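Local atomic coordinates of azurocidin (PDB entry 1A7S), a protein that binds heparin and the lipopolysaccharide of Gram-negative bacteria, killing these bacteria and attracting monocytes and fibroblasts, as a homologue of the serine proteases. Residues P9-F14 with P141-V146; A33-T38 with D214-N219; L55-L60 with Q66-F71; N79-D82 with N88-M91; A189-G194 with P200-R205. All blocks are in the same frame, centred on the assembly; numbering follows the deposited sequence. Where two conformers were deposited one is given.

Interaction 1 (P9-F14 with P141-V146); sequences PRQFPF and PRFVNV. With NAG (2-acetamido-2-deoxy-beta-D-glucopyranose), chain B.
Phe12 and Phe143 join the two halves of a chymotrypsin-like fold: the loop leading from strand 5-6 into the N-terminal barrel lies here against strand 142-148 of the C-terminal sheet. Phe143 has the most surface buried by the contact, with Phe12 and Gln11 sharing the other side. The tip of the Phe12 ring pushes against the root of Phe143, CZ of Phe12 standing 3.5 Å from CB of Phe143. The two side chains cross at about a right angle, and their rings meet obliquely, with centroids 5.5 Å apart and planes turned by 51°. Two large flat hydrocarbons suit this seam because neither asks for a polar partner. Gln11 swings CG opposite its own backbone nitrogen (chi1 -174°) and stays extended, so that CG passes over a face of Phe12 while the amide reaches a face of Phe143, where NE2 lies 3.5 Å from CZ, toward the rim. The amide plane is steeply inclined to that ring, and the hydrogen bond from Arg8 N to Gln11 OE1 limits its rotation. A long residue, apolar in its stem and polar at its end, fits such a partly exposed border. Two residues beyond Phe143, Asn145 carries an N-linked sugar through ND2, and the acetamido methyl of this N-acetylglucosamine returns to the aromatic cluster, its C8 resting 3.4 Å from Phe143 CE2.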
# COMPACT_ATOMS: atom_id res chain seq x y z
N PRO A 9 11.80 5.46 12.68
CA PRO A 9 12.29 4.21 12.12
C PRO A 9 11.50 3.04 12.71
O PRO A 9 11.25 2.98 13.90
CB PRO A 9 13.75 4.18 12.54
CG PRO A 9 14.13 5.62 12.65
CD PRO A 9 12.87 6.30 13.21
N ARG A 10 11.09 2.12 11.90
CA ARG A 10 10.41 0.87 12.21
C ARG A 10 9.01 1.12 12.68
O ARG A 10 8.37 0.15 13.14
CB ARG A 10 11.21 0.04 13.23
CG ARG A 10 12.69 -0.02 12.99
CD ARG A 10 13.37 -1.02 13.88
NE ARG A 10 13.12 -0.84 15.30
CZ ARG A 10 13.79 0.00 16.13
NH1 ARG A 10 14.77 0.75 15.67
NH2 ARG A 10 13.49 0.01 17.40
N GLN A 11 8.47 2.33 12.53
CA GLN A 11 7.09 2.55 13.00
C GLN A 11 6.11 1.75 12.12
O GLN A 11 5.08 1.31 12.66
CB GLN A 11 6.75 4.03 12.90
CG GLN A 11 5.39 4.37 13.50
CD GLN A 11 5.14 5.85 13.57
OE1 GLN A 11 6.05 6.70 13.36
NE2 GLN A 11 3.90 6.26 13.77
N PHE A 12 6.40 1.61 10.84
CA PHE A 12 5.59 0.83 9.90
C PHE A 12 6.43 -0.20 9.19
O PHE A 12 6.81 -0.08 8.01
CB PHE A 12 4.96 1.79 8.86
CG PHE A 12 4.14 2.87 9.56
CD1 PHE A 12 2.89 2.64 10.03
CD2 PHE A 12 4.63 4.15 9.73
CE1 PHE A 12 2.13 3.62 10.61
CE2 PHE A 12 3.93 5.14 10.30
CZ PHE A 12 2.66 4.89 10.79
N PRO A 13 6.81 -1.26 9.94
CA PRO A 13 7.87 -2.16 9.44
C PRO A 13 7.43 -3.14 8.34
O PRO A 13 8.27 -3.84 7.78
CB PRO A 13 8.35 -2.86 10.69
CG PRO A 13 7.20 -2.84 11.63
CD PRO A 13 6.40 -1.61 11.32
N PHE A 14 6.17 -3.14 7.98
CA PHE A 14 5.63 -3.89 6.89
C PHE A 14 5.70 -3.15 5.57
O PHE A 14 5.32 -3.69 4.54
CB PHE A 14 4.19 -4.34 7.19
CG PHE A 14 3.35 -3.18 7.68
CD1 PHE A 14 2.88 -2.24 6.82
CD2 PHE A 14 3.12 -3.00 9.06
CE1 PHE A 14 2.19 -1.10 7.25
CE2 PHE A 14 2.44 -1.87 9.49
CZ PHE A 14 2.01 -0.93 8.62
N PRO A 141 9.40 8.32 5.63
CA PRO A 141 8.01 7.95 5.60
C PRO A 141 7.20 8.97 6.44
O PRO A 141 7.74 9.50 7.40
CB PRO A 141 7.95 6.55 6.20
CG PRO A 141 9.36 6.23 6.62
CD PRO A 141 10.12 7.54 6.65
N ARG A 142 6.00 9.22 6.00
CA ARG A 142 5.07 10.12 6.74
C ARG A 142 3.77 9.34 6.94
O ARG A 142 3.48 8.43 6.18
CB ARG A 142 4.90 11.44 6.02
CG ARG A 142 6.18 12.18 5.78
CD ARG A 142 5.96 13.54 5.17
NE ARG A 142 5.39 14.48 6.16
CZ ARG A 142 6.07 15.14 7.07
NH1 ARG A 142 7.36 15.08 7.25
NH2 ARG A 142 5.34 15.93 7.93
N PHE A 143 2.96 9.76 7.92
CA PHE A 143 1.72 9.10 8.22
C PHE A 143 0.67 10.08 8.65
O PHE A 143 0.94 11.16 9.21
CB PHE A 143 1.93 7.97 9.23
CG PHE A 143 2.20 8.47 10.63
CD1 PHE A 143 3.44 8.96 10.99
CD2 PHE A 143 1.20 8.46 11.59
CE1 PHE A 143 3.68 9.53 12.23
CE2 PHE A 143 1.48 8.96 12.86
CZ PHE A 143 2.72 9.50 13.15
N VAL A 144 -0.56 9.69 8.43
CA VAL A 144 -1.72 10.52 8.78
C VAL A 144 -2.85 9.64 9.33
O VAL A 144 -3.01 8.49 8.88
CB VAL A 144 -2.19 11.33 7.56
CG1 VAL A 144 -2.56 10.49 6.34
CG2 VAL A 144 -3.13 12.43 7.87
N ASN A 145 -3.58 10.17 10.30
CA ASN A 145 -4.78 9.57 10.81
C ASN A 145 -5.92 9.86 9.83
O ASN A 145 -6.06 11.04 9.45
CB ASN A 145 -5.15 10.20 12.14
CG ASN A 145 -4.25 9.75 13.28
OD1 ASN A 145 -3.63 8.68 13.26
ND2 ASN A 145 -4.20 10.61 14.31
N VAL A 146 -6.68 8.88 9.46
CA VAL A 146 -7.80 9.04 8.56
C VAL A 146 -9.02 8.34 9.14
O VAL A 146 -8.85 7.43 9.99
CB VAL A 146 -7.52 8.62 7.11
CG1 VAL A 146 -6.24 9.30 6.55
CG2 VAL A 146 -7.37 7.11 6.99
C1 NAG B . -3.60 10.28 15.57
C2 NAG B . -2.65 11.49 15.85
C3 NAG B . -2.10 11.36 17.26
C4 NAG B . -3.38 11.40 18.22
C5 NAG B . -4.13 10.09 17.87
C6 NAG B . -5.48 10.00 18.53
C7 NAG B . -1.35 12.20 13.85
C8 NAG B . -0.23 11.91 12.90
N2 NAG B . -1.47 11.39 14.93
O3 NAG B . -1.36 12.49 17.59
O4 NAG B . -2.78 11.26 19.55
O5 NAG B . -4.66 10.29 16.54
O6 NAG B . -6.02 11.28 18.71
O7 NAG B . -2.15 13.06 13.66

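Interaction 2 (A33-T38 with D214-N219); sequences ARFVMT and DGVLNN
Strand 35-38 and the C-terminal part of helix 210-218 come nearest at Phe35 and Leu217, whose CA atoms are 7.3 Å apart, a spacing that side chains must fill. Phe35 does most of this. Its CG is anti to the carbonyl carbon (chi1 -67°), and the ring extends to the helix, where Leu217 and Val216 meet it at different points. CD2 of Leu217 lies 3.5 Å from CD1 of Phe35, the leucine and the phenylalanine running antiparallel alongside one another. CG1 of Val216 touches the far part of the ring, 3.6 Å from CE2. The ring's outer end rests on the helix backbone, Phe35 CZ lying 3.7 Å from Val216 O. In this chymotrypsin-like fold the contact lays the C-terminal helix against the N-terminal barrel, on a strand within the region that possesses antibiotic activity. Branched aliphatic residues suit the helix surface, since their methyl groups fit an aromatic ring without polar demands. His32, which Leu217 also touches, meets the Phe35 ring edge-to-face. Asn219 ND2 donates back to Gly215 O at 2.8 Å, a straight bond on a lone pair.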
# COMPACT_ATOMS: atom_id res chain seq x y z
N ALA A 33 5.81 -13.99 3.86
CA ALA A 33 7.22 -13.96 3.67
C ALA A 33 7.69 -13.77 2.26
O ALA A 33 8.75 -13.21 1.99
CB ALA A 33 7.86 -15.25 4.26
N ARG A 34 6.98 -14.18 1.27
CA ARG A 34 7.21 -14.21 -0.13
C ARG A 34 6.40 -13.26 -0.97
O ARG A 34 6.56 -13.23 -2.20
CB ARG A 34 7.13 -15.65 -0.71
CG ARG A 34 7.85 -15.94 -1.97
CD ARG A 34 7.66 -17.43 -2.34
NE ARG A 34 8.20 -18.33 -1.37
CZ ARG A 34 9.43 -18.86 -1.43
NH1 ARG A 34 10.33 -18.40 -2.30
NH2 ARG A 34 9.84 -19.80 -0.55
N PHE A 35 5.50 -12.44 -0.39
CA PHE A 35 4.62 -11.64 -1.18
C PHE A 35 4.36 -10.25 -0.58
O PHE A 35 4.12 -10.08 0.60
CB PHE A 35 3.20 -12.28 -1.37
CG PHE A 35 3.22 -13.55 -2.21
CD1 PHE A 35 3.44 -14.76 -1.55
CD2 PHE A 35 2.97 -13.53 -3.53
CE1 PHE A 35 3.40 -15.93 -2.29
CE2 PHE A 35 2.96 -14.67 -4.29
CZ PHE A 35 3.18 -15.89 -3.65
N VAL A 36 4.39 -9.28 -1.48
CA VAL A 36 4.03 -7.90 -1.24
C VAL A 36 2.74 -7.56 -1.95
O VAL A 36 2.54 -7.87 -3.13
CB VAL A 36 5.16 -6.94 -1.66
CG1 VAL A 36 4.71 -5.49 -1.77
CG2 VAL A 36 6.28 -7.01 -0.53
N MET A 37 1.83 -6.92 -1.20
CA MET A 37 0.53 -6.45 -1.74
C MET A 37 0.65 -4.95 -2.09
O MET A 37 1.13 -4.16 -1.28
CB MET A 37 -0.55 -6.63 -0.67
CG MET A 37 -1.92 -6.16 -1.11
SD MET A 37 -3.22 -6.64 0.06
CE MET A 37 -2.86 -5.57 1.47
N THR A 38 0.21 -4.62 -3.28
CA THR A 38 0.26 -3.27 -3.81
C THR A 38 -0.94 -3.08 -4.76
O THR A 38 -1.88 -3.89 -4.75
CB THR A 38 1.60 -3.01 -4.50
OG1 THR A 38 1.75 -1.65 -4.86
CG2 THR A 38 1.86 -3.89 -5.66
N ASP A 214 -5.44 -15.58 -0.71
CA ASP A 214 -4.97 -16.86 -0.13
C ASP A 214 -4.62 -17.85 -1.23
O ASP A 214 -3.67 -18.64 -1.08
CB ASP A 214 -6.04 -17.44 0.77
CG ASP A 214 -6.19 -16.75 2.09
OD1 ASP A 214 -5.41 -15.84 2.41
OD2 ASP A 214 -7.15 -17.15 2.79
N GLY A 215 -5.36 -17.85 -2.32
CA GLY A 215 -5.04 -18.76 -3.42
C GLY A 215 -3.62 -18.47 -3.96
O GLY A 215 -2.83 -19.37 -4.18
N VAL A 216 -3.36 -17.16 -4.15
CA VAL A 216 -2.00 -16.81 -4.62
C VAL A 216 -0.93 -17.21 -3.66
O VAL A 216 0.09 -17.81 -4.02
CB VAL A 216 -1.92 -15.33 -4.98
CG1 VAL A 216 -0.51 -14.91 -5.32
CG2 VAL A 216 -2.89 -14.97 -6.10
N LEU A 217 -1.12 -16.91 -2.38
CA LEU A 217 -0.15 -17.15 -1.34
C LEU A 217 0.21 -18.63 -1.16
O LEU A 217 1.32 -18.97 -0.85
CB LEU A 217 -0.56 -16.62 0.03
CG LEU A 217 -0.83 -15.16 0.21
CD1 LEU A 217 -1.17 -14.71 1.55
CD2 LEU A 217 0.19 -14.32 -0.45
N ASN A 218 -0.82 -19.46 -1.35
CA ASN A 218 -0.69 -20.90 -1.14
C ASN A 218 -0.26 -21.61 -2.43
O ASN A 218 -0.05 -22.85 -2.38
CB ASN A 218 -2.00 -21.48 -0.67
CG ASN A 218 -2.26 -21.19 0.80
OD1 ASN A 218 -3.17 -20.43 1.21
ND2 ASN A 218 -1.45 -21.90 1.60
N ASN A 219 -0.17 -20.91 -3.52
CA ASN A 219 0.26 -21.49 -4.84
C ASN A 219 1.33 -20.67 -5.47
O ASN A 219 1.16 -20.15 -6.59
CB ASN A 219 -0.96 -21.66 -5.74
CG ASN A 219 -1.93 -22.65 -5.15
OD1 ASN A 219 -1.74 -23.89 -5.35
ND2 ASN A 219 -2.94 -22.19 -4.43

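Interaction 3 (L55-L60 with Q66-F71); sequences LGAYDL and QSRQTF. With EOH (ethanol), chain E.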
# COMPACT_ATOMS: atom_id res chain seq x y z
N LEU A 55 12.26 -3.47 1.33
CA LEU A 55 11.69 -3.59 2.68
C LEU A 55 12.69 -3.08 3.70
O LEU A 55 13.91 -3.10 3.45
CB LEU A 55 11.36 -5.05 2.96
CG LEU A 55 10.45 -5.77 1.96
CD1 LEU A 55 10.18 -7.19 2.48
CD2 LEU A 55 9.18 -5.01 1.74
N GLY A 56 12.24 -2.68 4.87
CA GLY A 56 13.11 -2.21 5.91
C GLY A 56 13.69 -0.82 5.70
O GLY A 56 14.59 -0.43 6.43
N ALA A 57 13.17 -0.07 4.72
CA ALA A 57 13.70 1.26 4.49
C ALA A 57 13.16 2.28 5.47
O ALA A 57 12.05 2.15 5.97
CB ALA A 57 13.35 1.71 3.09
N TYR A 58 13.93 3.34 5.67
CA TYR A 58 13.48 4.51 6.42
C TYR A 58 13.66 5.74 5.54
O TYR A 58 12.65 6.36 5.12
CB TYR A 58 14.16 4.64 7.76
CG TYR A 58 13.77 5.85 8.56
CD1 TYR A 58 12.45 5.95 8.95
CD2 TYR A 58 14.68 6.85 8.86
CE1 TYR A 58 11.97 6.99 9.66
CE2 TYR A 58 14.17 7.98 9.63
CZ TYR A 58 12.83 7.99 9.96
OH TYR A 58 12.32 9.07 10.74
N ASP A 59 14.90 6.15 5.32
CA ASP A 59 15.22 7.30 4.44
C ASP A 59 15.57 6.77 3.06
O ASP A 59 16.54 6.05 2.85
CB ASP A 59 16.47 7.99 5.07
CG ASP A 59 16.99 9.15 4.30
OD1 ASP A 59 16.48 9.45 3.17
OD2 ASP A 59 17.92 9.82 4.81
N LEU A 60 14.73 7.08 2.07
CA LEU A 60 14.90 6.58 0.76
C LEU A 60 16.31 6.87 0.19
O LEU A 60 16.77 6.11 -0.66
CB LEU A 60 13.88 7.19 -0.22
CG LEU A 60 12.44 6.78 -0.08
CD1 LEU A 60 11.54 7.48 -1.04
CD2 LEU A 60 12.27 5.26 -0.14
N GLN A 66 22.01 -2.52 7.14
CA GLN A 66 21.67 -3.45 8.19
C GLN A 66 20.18 -3.49 8.45
O GLN A 66 19.78 -4.34 9.21
CB GLN A 66 22.42 -3.21 9.49
CG GLN A 66 23.87 -3.63 9.55
CD GLN A 66 24.79 -2.71 8.79
OE1 GLN A 66 24.87 -1.53 9.11
NE2 GLN A 66 25.34 -3.20 7.70
N SER A 67 19.39 -2.62 7.80
CA SER A 67 17.94 -2.64 7.98
C SER A 67 17.19 -3.16 6.74
O SER A 67 16.13 -3.76 6.87
CB SER A 67 17.46 -1.21 8.27
OG SER A 67 16.10 -1.17 8.58
N ARG A 68 17.67 -2.83 5.57
CA ARG A 68 16.99 -3.13 4.33
C ARG A 68 17.14 -4.55 3.85
O ARG A 68 18.14 -5.20 4.05
CB ARG A 68 17.43 -2.19 3.23
CG ARG A 68 16.90 -0.75 3.40
CD ARG A 68 17.37 0.07 2.23
NE ARG A 68 16.94 1.45 2.36
CZ ARG A 68 16.81 2.29 1.30
NH1 ARG A 68 17.01 1.94 0.05
NH2 ARG A 68 16.40 3.53 1.56
N GLN A 69 16.12 -4.97 3.09
CA GLN A 69 16.13 -6.14 2.30
C GLN A 69 15.57 -5.79 0.93
O GLN A 69 14.48 -5.19 0.86
CB GLN A 69 15.40 -7.32 2.87
CG GLN A 69 15.95 -7.76 4.26
CD GLN A 69 15.01 -8.81 4.88
OE1 GLN A 69 14.69 -9.82 4.21
NE2 GLN A 69 14.56 -8.55 6.08
N THR A 70 16.23 -6.13 -0.12
CA THR A 70 15.86 -5.84 -1.48
C THR A 70 15.54 -7.07 -2.29
O THR A 70 16.24 -8.09 -2.14
CB THR A 70 16.85 -4.93 -2.21
OG1 THR A 70 17.08 -3.74 -1.41
CG2 THR A 70 16.44 -4.54 -3.57
N PHE A 71 14.54 -7.00 -3.14
CA PHE A 71 14.07 -8.11 -3.93
C PHE A 71 13.70 -7.75 -5.35
O PHE A 71 13.27 -6.66 -5.66
CB PHE A 71 12.74 -8.69 -3.31
CG PHE A 71 12.87 -8.99 -1.83
CD1 PHE A 71 12.75 -8.01 -0.87
CD2 PHE A 71 13.14 -10.29 -1.39
CE1 PHE A 71 12.97 -8.25 0.49
CE2 PHE A 71 13.30 -10.56 -0.04
CZ PHE A 71 13.24 -9.54 0.90
C1 EOH E . 12.37 1.76 9.05
C2 EOH E . 11.30 2.57 8.57
O EOH E . 13.49 0.97 8.72
O HOH W 1 16.05 3.73 -1.96
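Leu55 and Gln69 bind each other twice through their backbones: Leu55 N donates to Gln69 O at 2.8 Å, and Gln69 N returns a bond to Leu55 O at 2.9 Å. Next along, in the conformer given, Ser67 OG donates a hydrogen bond to Gly56 O over 2.7 Å, meeting a lone pair in the carbonyl plane. Glycine suits position 56, because its positive phi of 74° favours that residue and Ser67 O occupies the side that a CB would take. Leu55 and Gln69 form an antiparallel hydrogen-bonded pair where strand 51-55 ends and strand 69-77 begins, neighbours in the N-terminal six-stranded barrel; the loop between them corresponds to the one that binds calcium in trypsin. Here Arg68 spans the loop. Its chain runs extended from CG to NE, Glu64 forms a salt bridge with NE, and NH2 makes a weak bond of 3.4 Å to Leu60 O. A water accepts from Arg68 NH1 and donates to that same Leu60 oxygen, filling in at the guanidinium edge. The long cation thus links residues 57-60 and Glu64 to the start of strand 69-77, while the small Ala57 fits over a face of its guanidinium, CB 3.7 Å from NE. Farther inward the contact becomes apolar: Leu55 crosses Phe71 at about a right angle, placing CD1 3.6 Å from Phe71 CE1, and its side chain also packs on Ala16 and Leu30 of the barrel.

Interaction 4 (N79-D82 with N88-M91); sequences NGYD and NDLM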
# COMPACT_ATOMS: atom_id res chain seq x y z
N ASN A 79 -6.56 -9.87 -10.08
CA ASN A 79 -7.86 -10.47 -10.12
C ASN A 79 -8.86 -9.56 -10.81
O ASN A 79 -9.63 -8.89 -10.18
CB ASN A 79 -8.32 -10.78 -8.66
CG ASN A 79 -9.63 -11.56 -8.65
OD1 ASN A 79 -9.98 -12.26 -9.63
ND2 ASN A 79 -10.35 -11.41 -7.57
N GLY A 80 -8.79 -9.51 -12.15
CA GLY A 80 -9.69 -8.69 -12.90
C GLY A 80 -9.53 -7.19 -12.72
O GLY A 80 -10.53 -6.43 -12.75
N TYR A 81 -8.32 -6.66 -12.64
CA TYR A 81 -8.16 -5.21 -12.56
C TYR A 81 -8.72 -4.54 -13.83
O TYR A 81 -8.41 -4.96 -14.95
CB TYR A 81 -6.60 -4.97 -12.56
CG TYR A 81 -6.32 -3.46 -12.57
CD1 TYR A 81 -6.97 -2.60 -11.70
CD2 TYR A 81 -5.41 -2.92 -13.43
CE1 TYR A 81 -6.67 -1.24 -11.73
CE2 TYR A 81 -5.10 -1.57 -13.47
CZ TYR A 81 -5.79 -0.72 -12.60
OH TYR A 81 -5.48 0.65 -12.62
N ASP A 82 -9.49 -3.47 -13.64
CA ASP A 82 -10.04 -2.69 -14.73
C ASP A 82 -9.59 -1.25 -14.60
O ASP A 82 -10.06 -0.55 -13.65
CB ASP A 82 -11.58 -2.76 -14.65
CG ASP A 82 -12.25 -1.97 -15.75
OD1 ASP A 82 -11.60 -1.25 -16.52
OD2 ASP A 82 -13.48 -2.21 -15.91
N ASN A 88 -10.91 -3.29 -8.80
CA ASN A 88 -10.07 -4.42 -8.46
C ASN A 88 -8.62 -4.06 -8.53
O ASN A 88 -7.79 -4.77 -9.09
CB ASN A 88 -10.43 -5.61 -9.30
CG ASN A 88 -11.86 -6.13 -9.12
OD1 ASN A 88 -12.63 -5.65 -8.33
ND2 ASN A 88 -12.14 -7.19 -9.89
N ASP A 89 -8.29 -2.91 -7.94
CA ASP A 89 -6.95 -2.33 -8.00
C ASP A 89 -6.04 -2.94 -6.96
O ASP A 89 -5.78 -2.39 -5.91
CB ASP A 89 -7.02 -0.81 -7.88
CG ASP A 89 -5.66 -0.16 -8.20
OD1 ASP A 89 -4.75 -0.93 -8.59
OD2 ASP A 89 -5.57 1.05 -8.09
N LEU A 90 -5.54 -4.12 -7.30
CA LEU A 90 -4.86 -4.98 -6.34
C LEU A 90 -3.88 -5.87 -7.11
O LEU A 90 -4.21 -6.49 -8.11
CB LEU A 90 -5.83 -5.80 -5.57
CG LEU A 90 -5.23 -6.85 -4.55
CD1 LEU A 90 -4.66 -6.10 -3.47
CD2 LEU A 90 -6.37 -7.80 -4.13
N MET A 91 -2.63 -5.89 -6.63
CA MET A 91 -1.60 -6.70 -7.26
C MET A 91 -0.78 -7.35 -6.18
O MET A 91 -0.42 -6.66 -5.22
CB MET A 91 -0.75 -5.86 -8.19
CG MET A 91 0.29 -6.74 -8.94
SD MET A 91 0.89 -6.03 -10.34
CE MET A 91 -0.46 -5.87 -11.48
O HOH W 2 -6.72 -7.32 -8.90
O HOH W 3 -7.23 2.05 -10.72
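Tyr81 packs closely along Asn88 and Asp89 within the long loop that joins strands 69-77 and 91-95 of this chymotrypsin-like fold, where Asp89 stands at the position of the triad aspartate of active relatives. The tight part is the tyrosine ring. Tyr81 and Asp89 run alongside each other in the same direction, with ring and carboxylate planes 30° apart; CE1 of the ring is 3.7 Å from Asp89 OD1, and CD1 is 3.5 Å from Asn88 O. Both side chains have CG anti to the backbone N (176° in Tyr81), which sends them off together. Asp89 centres an inverse gamma turn, and its OD2 is held by Ser41, which stands where active relatives have the triad histidine, and by Ser190 in the conformer given. The other end is looser. Asn88, in a positive-phi conformation that asparagine tolerates well, offers ND2 to two carbonyls, but both bonds are weak and bent: 3.0 Å to Asn79 O and 3.4 Å to Gly80 O. One water accepts a hydrogen bond from Asn79 N and donates to Asn88 O and Leu90 O; another, 2.9 Å from Tyr81 OH in the plane of its ring, donates weakly to Asp89 OD2.

Interaction 5 (A189-G194 with P200-R205); sequences ASFSLG and PDFFTR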
# COMPACT_ATOMS: atom_id res chain seq x y z
N ALA A 189 -4.00 1.73 -1.25
CA ALA A 189 -4.24 3.04 -1.84
C ALA A 189 -4.36 2.98 -3.34
O ALA A 189 -3.50 2.41 -4.04
CB ALA A 189 -3.14 4.02 -1.41
N SER A 190 -5.45 3.53 -3.86
CA SER A 190 -5.76 3.46 -5.27
C SER A 190 -5.79 4.80 -5.95
O SER A 190 -5.00 5.05 -6.88
CB SER A 190 -6.98 2.65 -5.55
OG SER A 190 -7.39 2.55 -6.85
N PHE A 191 -6.69 5.69 -5.57
CA PHE A 191 -6.76 6.99 -6.21
C PHE A 191 -7.42 7.99 -5.29
O PHE A 191 -8.07 7.63 -4.31
CB PHE A 191 -7.48 6.89 -7.57
CG PHE A 191 -8.97 6.56 -7.46
CD1 PHE A 191 -9.43 5.27 -7.39
CD2 PHE A 191 -9.94 7.57 -7.43
CE1 PHE A 191 -10.77 4.96 -7.28
CE2 PHE A 191 -11.28 7.26 -7.35
CZ PHE A 191 -11.71 5.93 -7.27
N SER A 192 -7.36 9.26 -5.66
CA SER A 192 -8.23 10.29 -5.08
C SER A 192 -8.52 11.28 -6.26
O SER A 192 -7.75 11.23 -7.25
CB SER A 192 -7.63 11.01 -3.93
OG SER A 192 -6.34 11.56 -4.18
N LEU A 193 -9.52 12.07 -6.09
CA LEU A 193 -9.85 13.08 -7.14
C LEU A 193 -9.58 14.44 -6.55
O LEU A 193 -9.74 14.73 -5.36
CB LEU A 193 -11.31 12.89 -7.59
CG LEU A 193 -11.70 11.44 -7.90
CD1 LEU A 193 -13.19 11.26 -7.81
CD2 LEU A 193 -11.12 10.94 -9.22
N GLY A 194 -9.21 15.35 -7.43
CA GLY A 194 -8.94 16.71 -7.07
C GLY A 194 -7.55 16.73 -6.40
O GLY A 194 -6.80 15.79 -6.45
N PRO A 200 -12.69 12.26 -0.80
CA PRO A 200 -12.11 11.17 -0.03
C PRO A 200 -10.93 10.51 -0.78
O PRO A 200 -10.78 10.67 -1.96
CB PRO A 200 -13.27 10.19 0.06
CG PRO A 200 -14.13 10.48 -1.06
CD PRO A 200 -13.95 11.92 -1.44
N ASP A 201 -10.18 9.74 -0.04
CA ASP A 201 -9.18 8.82 -0.64
C ASP A 201 -9.91 7.49 -0.87
O ASP A 201 -10.66 7.04 -0.02
CB ASP A 201 -8.02 8.62 0.33
CG ASP A 201 -7.07 9.81 0.33
OD1 ASP A 201 -7.12 10.59 -0.66
OD2 ASP A 201 -6.21 9.83 1.24
N PHE A 202 -9.60 6.88 -2.02
CA PHE A 202 -10.16 5.59 -2.35
C PHE A 202 -9.07 4.51 -2.24
O PHE A 202 -8.06 4.57 -2.95
CB PHE A 202 -10.70 5.61 -3.80
CG PHE A 202 -11.95 6.41 -3.94
CD1 PHE A 202 -11.90 7.80 -3.90
CD2 PHE A 202 -13.18 5.82 -4.10
CE1 PHE A 202 -13.00 8.56 -4.10
CE2 PHE A 202 -14.30 6.56 -4.31
CZ PHE A 202 -14.25 7.93 -4.28
N PHE A 203 -9.38 3.49 -1.42
CA PHE A 203 -8.53 2.34 -1.23
C PHE A 203 -9.28 1.10 -1.72
O PHE A 203 -10.48 0.96 -1.50
CB PHE A 203 -8.23 2.15 0.29
CG PHE A 203 -7.42 3.26 0.88
CD1 PHE A 203 -7.97 4.39 1.36
CD2 PHE A 203 -6.05 3.10 1.00
CE1 PHE A 203 -7.26 5.42 1.91
CE2 PHE A 203 -5.28 4.10 1.58
CZ PHE A 203 -5.87 5.28 1.98
N THR A 204 -8.59 0.20 -2.37
CA THR A 204 -9.20 -1.10 -2.72
C THR A 204 -9.60 -1.80 -1.47
O THR A 204 -8.82 -1.84 -0.50
CB THR A 204 -8.14 -1.91 -3.49
OG1 THR A 204 -7.70 -1.07 -4.53
CG2 THR A 204 -8.74 -3.25 -3.98
N ARG A 205 -10.81 -2.34 -1.42
CA ARG A 205 -11.34 -3.01 -0.25
C ARG A 205 -10.76 -4.42 -0.16
O ARG A 205 -11.27 -5.35 -0.76
CB ARG A 205 -12.85 -3.02 -0.31
CG ARG A 205 -13.49 -3.57 0.99
CD ARG A 205 -15.05 -3.55 0.93
NE ARG A 205 -15.51 -2.15 1.08
CZ ARG A 205 -15.86 -1.57 2.22
NH1 ARG A 205 -15.61 -2.18 3.40
NH2 ARG A 205 -16.39 -0.38 2.23
O HOH W 4 -5.44 12.37 -1.66
O HOH W 5 -10.87 12.37 -3.86
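Phe191 and Phe202 pair through backbone and rings alike where strand 184-192 turns back into strand 201-205. The backbone bonds describe a classic beta bulge: Phe202 O accepts both Ser190 N (3.0 Å) and Phe191 N (3.2 Å), while Phe202 N donates to Phe191 O at 2.9 Å. Two residues thus face one, and the register shifts by one. On the face they share, the two rings form an offset stack, centroids 4.4 Å apart and planes only 13° from parallel; with CG between the backbone N and the carbonyl carbon (chi1 68°), Phe191 also lies under CB of Phe202, a CH-pi contact. On the opposite face the packing is aliphatic on aromatic, Ala189 CB touching Phe203 CE2 at 3.7 Å, where a small residue lets the ring come close. Side-chain polar contact is by water: one molecule accepts from Ser192 OG and donates to Asp201 OD1, 2.6 Å away, while Asp201 OD2 is bound to Ile170 N. In active chymotrypsin-like proteases the strand equivalent to 190-192 lines the substrate cleft; here the carbonyl that accepts two N-H groups and the stack hold the strands directly, whereas between Ser192 and Asp201 the side-chain link passes through water.

Interactions 4 and 5 meet at what would be the catalytic centre of an active relative; here Ser41 replaces the triad histidine and a glycine the nucleophilic serine. Asp89 OD2 lies 2.7 Å from Ser190 OG, and Asp89 O lies 2.7 Å from Thr204 OG1, although the centres of the two interactions are about 14 Å apart. Interaction 2 continues into interaction 4 through Thr38 O and Met91 N, 2.8 Å apart, on adjacent barrel strands. Elsewhere, Tyr58 of interaction 3 touches both segments of interaction 1, its CE1 3.4 Å from Pro9 N. The glycan on Asn145 is remote, for the centres of interactions 1 and 4 are about 25 Å apart.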